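Local coordinates for PDZ domain protein (Parabacteroides distasonis, PDB 4L8N) that is of unknown function but carries N- and C-terminal PDZ domains and a DUF4136 domain, and can bind a magnesium ion, at residues 117-122 / 415-421; 303-309 / 446-452; 364-368 / 401-407. All blocks are in the same frame, centred on the assembly; numbering follows the deposited sequence.

Overall arrangement
The contacts lie on the same side of the chain's centre, away from the magnesium-binding residues Glu239 and Asp270. Contact 2 pairs strands 298-309 and 438-456 within the large mixed sheet. Contact 1, its centre about 11 Å from that of contact 2, joins two loops that touch strand 298-309, with Glu120 O probably hydrogen-bonded to Lys304 NZ. Contact 3, where helices 354-367 and 395-402 end, is centred about 14 Å from the centre of contact 1 and about 23 Å from that of contact 2. Tyr117 packs on Phe364, and Tyr416 OH is hydrogen-bonded to Gln403 OE1. Along the chain, contacts 1 and 2 interleave, whereas contact 3 is nested inside both. Contact 1 thus lies between sheet and helices.

Contact 1: 117-122 / 415-421; sequences YSLETT and YYFAPYI
Ser118 and Tyr420 meet through their hydroxyls, OG and OH lying 2.5 Å apart in a very short hydrogen bond with either as possible donor. Because Ser118 OG stands anti to the backbone N (chi1 -166°), it reaches the edge of the Tyr420 ring; the same OG is hydrogen-bonded to Thr121 OG1 at 2.7 Å, again with either as donor. Thr122 OG1 lies 2.9 Å from Tyr415 OH, although its proton has another possible acceptor; Tyr415 OH is also hydrogen-bonded to Ala111 O of helix 107-113. Both segments are irregular: 117-122 leads from that helix into strand 123-135, while 415-421 starts with a type I beta turn, Tyr415 to Ala418, before strand 429-435. In a CH-pi contact, Ser118 CB rests over one face of Tyr415, 3.8 Å from the ring centroid. Tyr117 CB touches Tyr415 CD2 at 3.7 Å and Ile421 CD1 at 3.9 Å. A leucine in place of Tyr415 would probably leave Ala111 O without its hydroxyl partner, Thr122 OG1 without a possible one, and Ser118 CB without its aromatic face. Glu120 runs antiparallel to the Tyr420 side chain, carboxylate and ring planes 15° apart, its OE2 hydrogen-bonded to Trp390 N.

Contact 2: 303-309 / 446-452; sequences SKKTYNY and PTIRSEV
Tyr309 and Arg449 are brought together by their torsions: the tyrosine CG is anti to the backbone N (chi1 172°), whereas the arginine CG is anti to its carbonyl carbon (chi1 -79°) and the chain runs extended from there to NE. This carries the guanidinium over the Tyr309 ring, on which it lies flat, with planes 14° apart and Arg449 CZ 3.7 Å from the ring centroid, a stacked cation-pi pair. The aliphatic part of the same side chain packs against Tyr307, which lies alongside and points the same way. Arg449 CB sits over one face of that ring, 4.2 Å from its centroid, and Arg449 CD comes within 3.3 Å of Tyr307 OH.

The two strands are antiparallel neighbours in the large mixed sheet, 438-456 lying between 298-309 and 429-435. Lys305 with Glu451, Tyr307 with Arg449 and Tyr309 with Thr447 are hydrogen-bonded pairs, each closed by two backbone bonds. On the sheet face of Thr306, the non-hydrogen-bonded partner Ser450 supplies a hydroxyl, its OG 2.7 Å from Thr306 OG1, with either able to donate. Thr306 CG2 instead packs on Ile448 CG2 at 3.4 Å, and Phe417 from the loop of contact 1 adjoins this threonine.

Lys305 NZ stands 5.4 Å from Glu451 OE1, not in contact, and bonds instead to Asp108 O and Ser112 OG, both of helix 107-113. Tyr309 OH is hydrogen-bonded to Asp326 OD2, a bond that should steady the ring beneath the guanidinium. Since Tyr37 makes a second cation-pi contact with Arg449, aromatic pi electrons from two residues are likely to stabilise the arginine's positive charge.

Contact 3: 364-368 / 401-407; sequences FITNT and ASQSSDY
The side chains of Phe364 and Tyr407 cross at about a right angle where two helices come to their ends: Phe364 lies in the last turn of helix 354-367, and Tyr407 follows helix 395-402 after a short 3-10 segment. Helix 354-367 probably belongs to the C-terminal PDZ domain, lying in the chain between strands 348-349 and 429-435. The rings form an offset edge-to-face pair, the edge of Phe364 directed at the face of Tyr407, with centroids 5.9 Å apart and planes at 63°. The backbone shares in this packing, since Phe364 CA lies over the Tyr407 face as a CH-pi contact, 3.9 Å from its centroid.

With CG anti to the backbone N (chi1 163°), the phenylalanine ring is carried on to the end of helix 395-402, where its CE1 touches Ser402 CA at 3.4 Å. On the CE2 side the same ring meets Tyr117 edge-to-face. The hydroxyl end of Tyr407 is engaged one helical turn beyond Phe364: Asn367 ND2 donates to Tyr407 OH over 2.8 Å in a bent bond of 138°, the oxygen lying somewhat out of the amide plane. Asp406 adds a salt bridge to Arg363 of helix 354-367.

Thr368 divides its two branches. Its OG1 turns back to donate to Phe364 O at 2.7 Å, and lies over one face of the Phe364 ring, while its CG2 meets Ala401 CB at 3.6 Å. Ala401 O takes two bonds from one residue: Ser404 N at 3.2 Å and Ser404 OG at 2.9 Å both reach it from the same face of the carbonyl plane.

Contact 1: 117-122 / 415-421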
loop_
_atom_site.group_PDB
_atom_site.type_symbol
_atom_site.label_atom_id
_atom_site.label_comp_id
_atom_site.label_asym_id
_atom_site.label_seq_id
_atom_site.Cartn_x
_atom_site.Cartn_y
_atom_site.Cartn_z
ATOM N N TYR A 117 14.874 -21.875 -29.360
ATOM C CA TYR A 117 14.798 -21.707 -30.800
ATOM C C TYR A 117 13.855 -20.526 -31.073
ATOM O O TYR A 117 14.045 -19.771 -32.034
ATOM C CB TYR A 117 14.212 -22.966 -31.465
ATOM C CG TYR A 117 15.102 -24.177 -31.651
ATOM C CD1 TYR A 117 16.443 -24.036 -31.998
ATOM C CD2 TYR A 117 14.563 -25.460 -31.662
ATOM C CE1 TYR A 117 17.246 -25.149 -32.258
ATOM C CE2 TYR A 117 15.350 -26.576 -31.935
ATOM C CZ TYR A 117 16.697 -26.419 -32.213
ATOM O OH TYR A 117 17.475 -27.528 -32.439
ATOM N N SER A 118 12.803 -20.394 -30.202
ATOM C CA SER A 118 11.768 -19.388 -30.354
ATOM C C SER A 118 11.229 -18.835 -29.032
ATOM O O SER A 118 10.073 -19.110 -28.688
ATOM C CB SER A 118 10.623 -19.968 -31.168
ATOM O OG SER A 118 9.776 -18.923 -31.604
ATOM N N LEU A 119 12.030 -17.996 -28.320
ATOM C CA LEU A 119 11.607 -17.363 -27.058
ATOM C C LEU A 119 10.445 -16.408 -27.285
ATOM O O LEU A 119 9.642 -16.188 -26.387
ATOM C CB LEU A 119 12.747 -16.612 -26.364
ATOM C CG LEU A 119 13.727 -17.431 -25.542
ATOM C CD1 LEU A 119 14.675 -16.515 -24.787
ATOM C CD2 LEU A 119 13.020 -18.322 -24.535
ATOM N N GLU A 120 10.371 -15.861 -28.499
ATOM C CA GLU A 120 9.351 -14.971 -29.028
ATOM C C GLU A 120 7.977 -15.581 -28.917
ATOM O O GLU A 120 6.998 -14.849 -28.796
ATOM C CB GLU A 120 9.636 -14.689 -30.516
ATOM C CG GLU A 120 10.804 -13.756 -30.750
ATOM C CD GLU A 120 12.163 -14.382 -30.973
ATOM O OE1 GLU A 120 12.408 -15.516 -30.500
ATOM O OE2 GLU A 120 13.000 -13.708 -31.611
ATOM N N THR A 121 7.899 -16.922 -29.005
ATOM C CA THR A 121 6.627 -17.632 -28.971
ATOM C C THR A 121 6.465 -18.494 -27.723
ATOM O O THR A 121 5.321 -18.725 -27.318
ATOM C CB THR A 121 6.468 -18.509 -30.238
ATOM O OG1 THR A 121 7.463 -19.536 -30.269
ATOM C CG2 THR A 121 6.508 -17.705 -31.520
ATOM N N THR A 122 7.581 -18.973 -27.115
ATOM C CA THR A 122 7.522 -19.928 -25.995
ATOM C C THR A 122 8.317 -19.500 -24.788
ATOM O O THR A 122 9.522 -19.758 -24.707
ATOM C CB THR A 122 8.012 -21.295 -26.486
ATOM O OG1 THR A 122 7.362 -21.595 -27.730
ATOM C CG2 THR A 122 7.814 -22.421 -25.450
ATOM N N TYR A 415 9.369 -25.557 -34.674
ATOM C CA TYR A 415 9.337 -24.109 -34.884
ATOM C C TYR A 415 9.521 -23.738 -36.367
ATOM O O TYR A 415 9.938 -22.629 -36.672
ATOM C CB TYR A 415 10.382 -23.420 -33.981
ATOM C CG TYR A 415 10.046 -23.519 -32.506
ATOM C CD1 TYR A 415 8.923 -22.882 -31.981
ATOM C CD2 TYR A 415 10.793 -24.332 -31.649
ATOM C CE1 TYR A 415 8.593 -22.990 -30.628
ATOM C CE2 TYR A 415 10.463 -24.459 -30.297
ATOM C CZ TYR A 415 9.377 -23.764 -29.788
ATOM O OH TYR A 415 9.051 -23.831 -28.457
ATOM N N TYR A 416 9.103 -24.623 -37.286
ATOM C CA TYR A 416 9.238 -24.403 -38.727
ATOM C C TYR A 416 8.339 -23.302 -39.296
ATOM O O TYR A 416 8.517 -22.930 -40.461
ATOM C CB TYR A 416 9.029 -25.698 -39.499
ATOM C CG TYR A 416 10.341 -26.234 -39.998
ATOM C CD1 TYR A 416 11.484 -26.194 -39.195
ATOM C CD2 TYR A 416 10.476 -26.691 -41.304
ATOM C CE1 TYR A 416 12.720 -26.625 -39.669
ATOM C CE2 TYR A 416 11.720 -27.088 -41.806
ATOM C CZ TYR A 416 12.830 -27.091 -40.971
ATOM O OH TYR A 416 14.041 -27.541 -41.432
ATOM N N PHE A 417 7.431 -22.753 -38.485
ATOM C CA PHE A 417 6.545 -21.677 -38.890
ATOM C C PHE A 417 7.276 -20.301 -38.741
ATOM O O PHE A 417 6.770 -19.274 -39.215
ATOM C CB PHE A 417 5.235 -21.726 -38.048
ATOM C CG PHE A 417 5.464 -21.592 -36.555
ATOM C CD1 PHE A 417 5.642 -20.340 -35.968
ATOM C CD2 PHE A 417 5.558 -22.720 -35.745
ATOM C CE1 PHE A 417 5.944 -20.225 -34.609
ATOM C CE2 PHE A 417 5.833 -22.599 -34.379
ATOM C CZ PHE A 417 6.024 -21.358 -33.821
ATOM N N ALA A 418 8.442 -20.287 -38.062
ATOM C CA ALA A 418 9.226 -19.078 -37.783
ATOM C C ALA A 418 10.313 -18.871 -38.844
ATOM O O ALA A 418 11.015 -19.831 -39.167
ATOM C CB ALA A 418 9.838 -19.173 -36.393
ATOM N N PRO A 419 10.502 -17.633 -39.382
ATOM C CA PRO A 419 11.503 -17.430 -40.449
ATOM C C PRO A 419 12.964 -17.435 -39.944
ATOM O O PRO A 419 13.890 -17.574 -40.758
ATOM C CB PRO A 419 11.101 -16.076 -41.027
ATOM C CG PRO A 419 10.540 -15.346 -39.876
ATOM C CD PRO A 419 9.749 -16.385 -39.138
ATOM N N TYR A 420 13.170 -17.278 -38.604
ATOM C CA TYR A 420 14.489 -17.391 -37.976
ATOM C C TYR A 420 14.900 -18.903 -37.800
ATOM O O TYR A 420 15.975 -19.186 -37.293
ATOM C CB TYR A 420 14.564 -16.621 -36.649
ATOM C CG TYR A 420 13.354 -16.746 -35.750
ATOM C CD1 TYR A 420 13.213 -17.827 -34.885
ATOM C CD2 TYR A 420 12.391 -15.747 -35.706
ATOM C CE1 TYR A 420 12.137 -17.918 -34.011
ATOM C CE2 TYR A 420 11.300 -15.834 -34.850
ATOM C CZ TYR A 420 11.176 -16.921 -33.997
ATOM O OH TYR A 420 10.081 -17.025 -33.158
ATOM N N ILE A 421 14.046 -19.855 -38.226
ATOM C CA ILE A 421 14.330 -21.293 -38.199
ATOM C C ILE A 421 14.179 -21.834 -39.637
ATOM O O ILE A 421 15.102 -22.457 -40.144
ATOM C CB ILE A 421 13.467 -22.119 -37.167
ATOM C CG1 ILE A 421 13.577 -21.594 -35.725
ATOM C CG2 ILE A 421 13.772 -23.611 -37.240
ATOM C CD1 ILE A 421 14.955 -21.677 -35.027
#

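Contact 2: 303-309 / 446-452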
loop_
_atom_site.group_PDB
_atom_site.type_symbol
_atom_site.label_atom_id
_atom_site.label_comp_id
_atom_site.label_asym_id
_atom_site.label_seq_id
_atom_site.Cartn_x
_atom_site.Cartn_y
_atom_site.Cartn_z
ATOM N N SER A 303 2.208 -17.868 -19.293
ATOM C CA SER A 303 2.867 -18.968 -19.997
ATOM C C SER A 303 2.368 -18.999 -21.416
ATOM O O SER A 303 1.189 -19.308 -21.642
ATOM C CB SER A 303 2.594 -20.305 -19.313
ATOM O OG SER A 303 3.053 -20.306 -17.971
ATOM N N LYS A 304 3.232 -18.628 -22.379
ATOM C CA LYS A 304 2.801 -18.678 -23.761
ATOM C C LYS A 304 3.594 -19.757 -24.489
ATOM O O LYS A 304 4.703 -20.081 -24.069
ATOM C CB LYS A 304 2.856 -17.297 -24.442
ATOM C CG LYS A 304 4.214 -16.723 -24.788
ATOM C CD LYS A 304 3.981 -15.506 -25.666
ATOM C CE LYS A 304 5.244 -14.807 -26.065
ATOM N NZ LYS A 304 4.985 -13.766 -27.099
ATOM N N LYS A 305 2.983 -20.386 -25.505
ATOM C CA LYS A 305 3.618 -21.451 -26.299
ATOM C C LYS A 305 2.950 -21.614 -27.660
ATOM O O LYS A 305 1.724 -21.689 -27.751
ATOM C CB LYS A 305 3.593 -22.804 -25.562
ATOM C CG LYS A 305 4.326 -23.942 -26.293
ATOM C CD LYS A 305 4.196 -25.317 -25.604
ATOM C CE LYS A 305 4.863 -25.315 -24.247
ATOM N NZ LYS A 305 4.981 -26.670 -23.677
ATOM N N THR A 306 3.772 -21.680 -28.703
ATOM C CA THR A 306 3.336 -21.949 -30.059
ATOM C C THR A 306 4.295 -22.959 -30.635
ATOM O O THR A 306 5.493 -22.741 -30.598
ATOM C CB THR A 306 3.235 -20.680 -30.915
ATOM O OG1 THR A 306 2.352 -19.756 -30.284
ATOM C CG2 THR A 306 2.732 -20.970 -32.335
ATOM N N TYR A 307 3.778 -24.062 -31.167
ATOM C CA TYR A 307 4.608 -25.075 -31.797
ATOM C C TYR A 307 3.875 -25.735 -32.950
ATOM O O TYR A 307 2.649 -25.666 -33.014
ATOM C CB TYR A 307 5.094 -26.123 -30.772
ATOM C CG TYR A 307 4.014 -26.977 -30.130
ATOM C CD1 TYR A 307 3.339 -26.542 -28.993
ATOM C CD2 TYR A 307 3.762 -28.270 -30.579
ATOM C CE1 TYR A 307 2.365 -27.328 -28.382
ATOM C CE2 TYR A 307 2.823 -29.085 -29.947
ATOM C CZ TYR A 307 2.115 -28.603 -28.856
ATOM O OH TYR A 307 1.178 -29.385 -28.222
ATOM N N ASN A 308 4.634 -26.365 -33.868
ATOM C CA ASN A 308 4.085 -27.178 -34.965
ATOM C C ASN A 308 3.703 -28.522 -34.369
ATOM O O ASN A 308 4.566 -29.221 -33.808
ATOM C CB ASN A 308 5.086 -27.366 -36.121
ATOM C CG ASN A 308 5.097 -26.311 -37.200
ATOM O OD1 ASN A 308 4.151 -25.541 -37.419
ATOM N ND2 ASN A 308 6.170 -26.307 -37.949
ATOM N N TYR A 309 2.402 -28.849 -34.441
ATOM C CA TYR A 309 1.832 -30.074 -33.923
ATOM C C TYR A 309 1.547 -31.092 -35.037
ATOM O O TYR A 309 0.861 -30.769 -36.012
ATOM C CB TYR A 309 0.545 -29.738 -33.169
ATOM C CG TYR A 309 -0.257 -30.947 -32.735
ATOM C CD1 TYR A 309 0.135 -31.709 -31.639
ATOM C CD2 TYR A 309 -1.419 -31.316 -33.407
ATOM C CE1 TYR A 309 -0.600 -32.818 -31.231
ATOM C CE2 TYR A 309 -2.173 -32.409 -32.996
ATOM C CZ TYR A 309 -1.755 -33.162 -31.909
ATOM O OH TYR A 309 -2.493 -34.237 -31.480
ATOM N N PRO A 446 1.837 -29.516 -40.427
ATOM C CA PRO A 446 1.371 -29.454 -39.052
ATOM C C PRO A 446 0.326 -28.381 -38.865
ATOM O O PRO A 446 0.134 -27.493 -39.718
ATOM C CB PRO A 446 2.650 -29.120 -38.263
ATOM C CG PRO A 446 3.778 -29.205 -39.235
ATOM C CD PRO A 446 3.169 -28.897 -40.549
ATOM N N THR A 447 -0.342 -28.470 -37.722
ATOM C CA THR A 447 -1.285 -27.465 -37.272
ATOM C C THR A 447 -0.534 -26.683 -36.232
ATOM O O THR A 447 0.389 -27.204 -35.607
ATOM C CB THR A 447 -2.588 -28.080 -36.792
ATOM O OG1 THR A 447 -2.319 -29.121 -35.847
ATOM C CG2 THR A 447 -3.442 -28.588 -37.944
ATOM N N ILE A 448 -0.882 -25.431 -36.077
ATOM C CA ILE A 448 -0.161 -24.577 -35.161
ATOM C C ILE A 448 -0.946 -24.517 -33.861
ATOM O O ILE A 448 -2.117 -24.092 -33.818
ATOM C CB ILE A 448 0.141 -23.195 -35.821
ATOM C CG1 ILE A 448 1.149 -23.383 -37.001
ATOM C CG2 ILE A 448 0.661 -22.189 -34.806
ATOM C CD1 ILE A 448 1.522 -22.139 -37.804
ATOM N N ARG A 449 -0.318 -25.050 -32.813
ATOM C CA ARG A 449 -0.914 -25.036 -31.494
ATOM C C ARG A 449 -0.398 -23.816 -30.847
ATOM O O ARG A 449 0.815 -23.631 -30.774
ATOM C CB ARG A 449 -0.610 -26.307 -30.683
ATOM C CG ARG A 449 -1.472 -27.453 -31.072
ATOM C CD ARG A 449 -1.492 -28.506 -30.006
ATOM N NE ARG A 449 -2.514 -29.514 -30.304
ATOM C CZ ARG A 449 -2.845 -30.517 -29.495
ATOM N NH1 ARG A 449 -2.240 -30.663 -28.325
ATOM N NH2 ARG A 449 -3.781 -31.384 -29.854
ATOM N N SER A 450 -1.304 -22.922 -30.500
ATOM C CA SER A 450 -1.021 -21.663 -29.827
ATOM C C SER A 450 -1.801 -21.631 -28.541
ATOM O O SER A 450 -2.946 -22.118 -28.494
ATOM C CB SER A 450 -1.378 -20.487 -30.717
ATOM O OG SER A 450 -0.277 -19.603 -30.773
ATOM N N GLU A 451 -1.161 -21.150 -27.476
ATOM C CA GLU A 451 -1.757 -21.095 -26.146
ATOM C C GLU A 451 -1.084 -20.042 -25.270
ATOM O O GLU A 451 0.126 -19.836 -25.337
ATOM C CB GLU A 451 -1.734 -22.486 -25.431
ATOM C CG GLU A 451 -0.439 -23.289 -25.553
ATOM C CD GLU A 451 -0.331 -24.580 -24.753
ATOM O OE1 GLU A 451 0.017 -24.508 -23.551
ATOM O OE2 GLU A 451 -0.500 -25.669 -25.353
ATOM N N VAL A 452 -1.909 -19.345 -24.489
ATOM C CA VAL A 452 -1.535 -18.378 -23.452
ATOM C C VAL A 452 -2.341 -18.722 -22.200
ATOM O O VAL A 452 -3.566 -18.811 -22.278
ATOM C CB VAL A 452 -1.713 -16.883 -23.812
ATOM C CG1 VAL A 452 -1.155 -16.001 -22.705
ATOM C CG2 VAL A 452 -1.056 -16.536 -25.131
#

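Contact 3: 364-368 / 401-407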
loop_
_atom_site.group_PDB
_atom_site.type_symbol
_atom_site.label_atom_id
_atom_site.label_comp_id
_atom_site.label_asym_id
_atom_site.label_seq_id
_atom_site.Cartn_x
_atom_site.Cartn_y
_atom_site.Cartn_z
ATOM N N PHE A 364 24.491 -24.774 -30.006
ATOM C CA PHE A 364 23.736 -23.820 -30.839
ATOM C C PHE A 364 23.434 -22.518 -30.077
ATOM O O PHE A 364 23.496 -21.445 -30.667
ATOM C CB PHE A 364 22.406 -24.441 -31.360
ATOM C CG PHE A 364 21.371 -23.458 -31.880
ATOM C CD1 PHE A 364 21.493 -22.895 -33.148
ATOM C CD2 PHE A 364 20.285 -23.083 -31.094
ATOM C CE1 PHE A 364 20.567 -21.958 -33.608
ATOM C CE2 PHE A 364 19.348 -22.154 -31.563
ATOM C CZ PHE A 364 19.492 -21.610 -32.821
ATOM N N ILE A 365 23.056 -22.612 -28.800
ATOM C CA ILE A 365 22.710 -21.424 -28.028
ATOM C C ILE A 365 23.946 -20.576 -27.813
ATOM O O ILE A 365 23.868 -19.358 -27.936
ATOM C CB ILE A 365 21.999 -21.798 -26.716
ATOM C CG1 ILE A 365 20.632 -22.424 -27.043
ATOM C CG2 ILE A 365 21.830 -20.583 -25.807
ATOM C CD1 ILE A 365 20.294 -23.444 -26.156
ATOM N N THR A 366 25.081 -21.237 -27.548
ATOM C CA THR A 366 26.402 -20.661 -27.322
ATOM C C THR A 366 26.833 -19.861 -28.566
ATOM O O THR A 366 27.123 -18.662 -28.479
ATOM C CB THR A 366 27.383 -21.839 -26.993
ATOM O OG1 THR A 366 27.190 -22.256 -25.640
ATOM C CG2 THR A 366 28.861 -21.496 -27.228
ATOM N N ASN A 367 26.845 -20.553 -29.716
ATOM C CA ASN A 367 27.296 -20.077 -31.007
ATOM C C ASN A 367 26.355 -19.057 -31.682
ATOM O O ASN A 367 26.765 -18.443 -32.676
ATOM C CB ASN A 367 27.530 -21.273 -31.918
ATOM C CG ASN A 367 28.692 -22.154 -31.492
ATOM O OD1 ASN A 367 29.619 -21.729 -30.791
ATOM N ND2 ASN A 367 28.671 -23.411 -31.906
ATOM N N THR A 368 25.127 -18.837 -31.135
ATOM C CA THR A 368 24.197 -17.858 -31.707
ATOM C C THR A 368 23.871 -16.733 -30.722
ATOM O O THR A 368 23.024 -15.892 -31.043
ATOM C CB THR A 368 22.921 -18.521 -32.239
ATOM O OG1 THR A 368 22.213 -19.159 -31.176
ATOM C CG2 THR A 368 23.195 -19.491 -33.355
ATOM N N ALA A 401 22.452 -21.094 -38.954
ATOM C CA ALA A 401 23.054 -21.720 -37.779
ATOM C C ALA A 401 22.128 -22.792 -37.182
ATOM O O ALA A 401 22.596 -23.883 -36.890
ATOM C CB ALA A 401 23.378 -20.672 -36.736
ATOM N N SER A 402 20.812 -22.516 -37.085
ATOM C CA SER A 402 19.817 -23.439 -36.538
ATOM C C SER A 402 19.727 -24.762 -37.292
ATOM O O SER A 402 19.267 -25.747 -36.704
ATOM C CB SER A 402 18.433 -22.789 -36.537
ATOM O OG SER A 402 17.780 -22.883 -37.794
ATOM N N GLN A 403 20.107 -24.770 -38.587
ATOM C CA GLN A 403 19.963 -25.932 -39.454
ATOM C C GLN A 403 21.287 -26.660 -39.708
ATOM O O GLN A 403 21.334 -27.576 -40.535
ATOM C CB GLN A 403 19.285 -25.526 -40.781
ATOM C CG GLN A 403 17.847 -24.990 -40.607
ATOM C CD GLN A 403 16.921 -25.955 -39.883
ATOM O OE1 GLN A 403 16.547 -26.995 -40.404
ATOM N NE2 GLN A 403 16.557 -25.650 -38.654
ATOM N N SER A 404 22.343 -26.297 -38.952
ATOM C CA SER A 404 23.656 -26.937 -39.053
ATOM C C SER A 404 23.595 -28.295 -38.385
ATOM O O SER A 404 23.242 -28.385 -37.206
ATOM C CB SER A 404 24.736 -26.075 -38.406
ATOM O OG SER A 404 24.612 -24.710 -38.769
ATOM N N SER A 405 23.938 -29.345 -39.142
ATOM C CA SER A 405 23.933 -30.749 -38.717
ATOM C C SER A 405 24.697 -30.981 -37.410
ATOM O O SER A 405 24.326 -31.891 -36.660
ATOM C CB SER A 405 24.488 -31.641 -39.820
ATOM O OG SER A 405 23.499 -31.803 -40.823
ATOM N N ASP A 406 25.699 -30.116 -37.105
ATOM C CA ASP A 406 26.489 -30.147 -35.872
ATOM C C ASP A 406 25.593 -29.911 -34.633
ATOM O O ASP A 406 25.897 -30.428 -33.551
ATOM C CB ASP A 406 27.631 -29.098 -35.929
ATOM C CG ASP A 406 28.469 -28.928 -34.656
ATOM O OD1 ASP A 406 28.766 -29.953 -33.990
ATOM O OD2 ASP A 406 28.860 -27.779 -34.350
ATOM N N TYR A 407 24.487 -29.154 -34.790
ATOM C CA TYR A 407 23.604 -28.871 -33.655
ATOM C C TYR A 407 22.398 -29.838 -33.589
ATOM O O TYR A 407 21.520 -29.631 -32.750
ATOM C CB TYR A 407 23.138 -27.403 -33.659
ATOM C CG TYR A 407 24.242 -26.379 -33.843
ATOM C CD1 TYR A 407 25.374 -26.387 -33.032
ATOM C CD2 TYR A 407 24.129 -25.371 -34.793
ATOM C CE1 TYR A 407 26.387 -25.441 -33.196
ATOM C CE2 TYR A 407 25.132 -24.419 -34.966
ATOM C CZ TYR A 407 26.258 -24.450 -34.161
ATOM O OH TYR A 407 27.239 -23.494 -34.343
#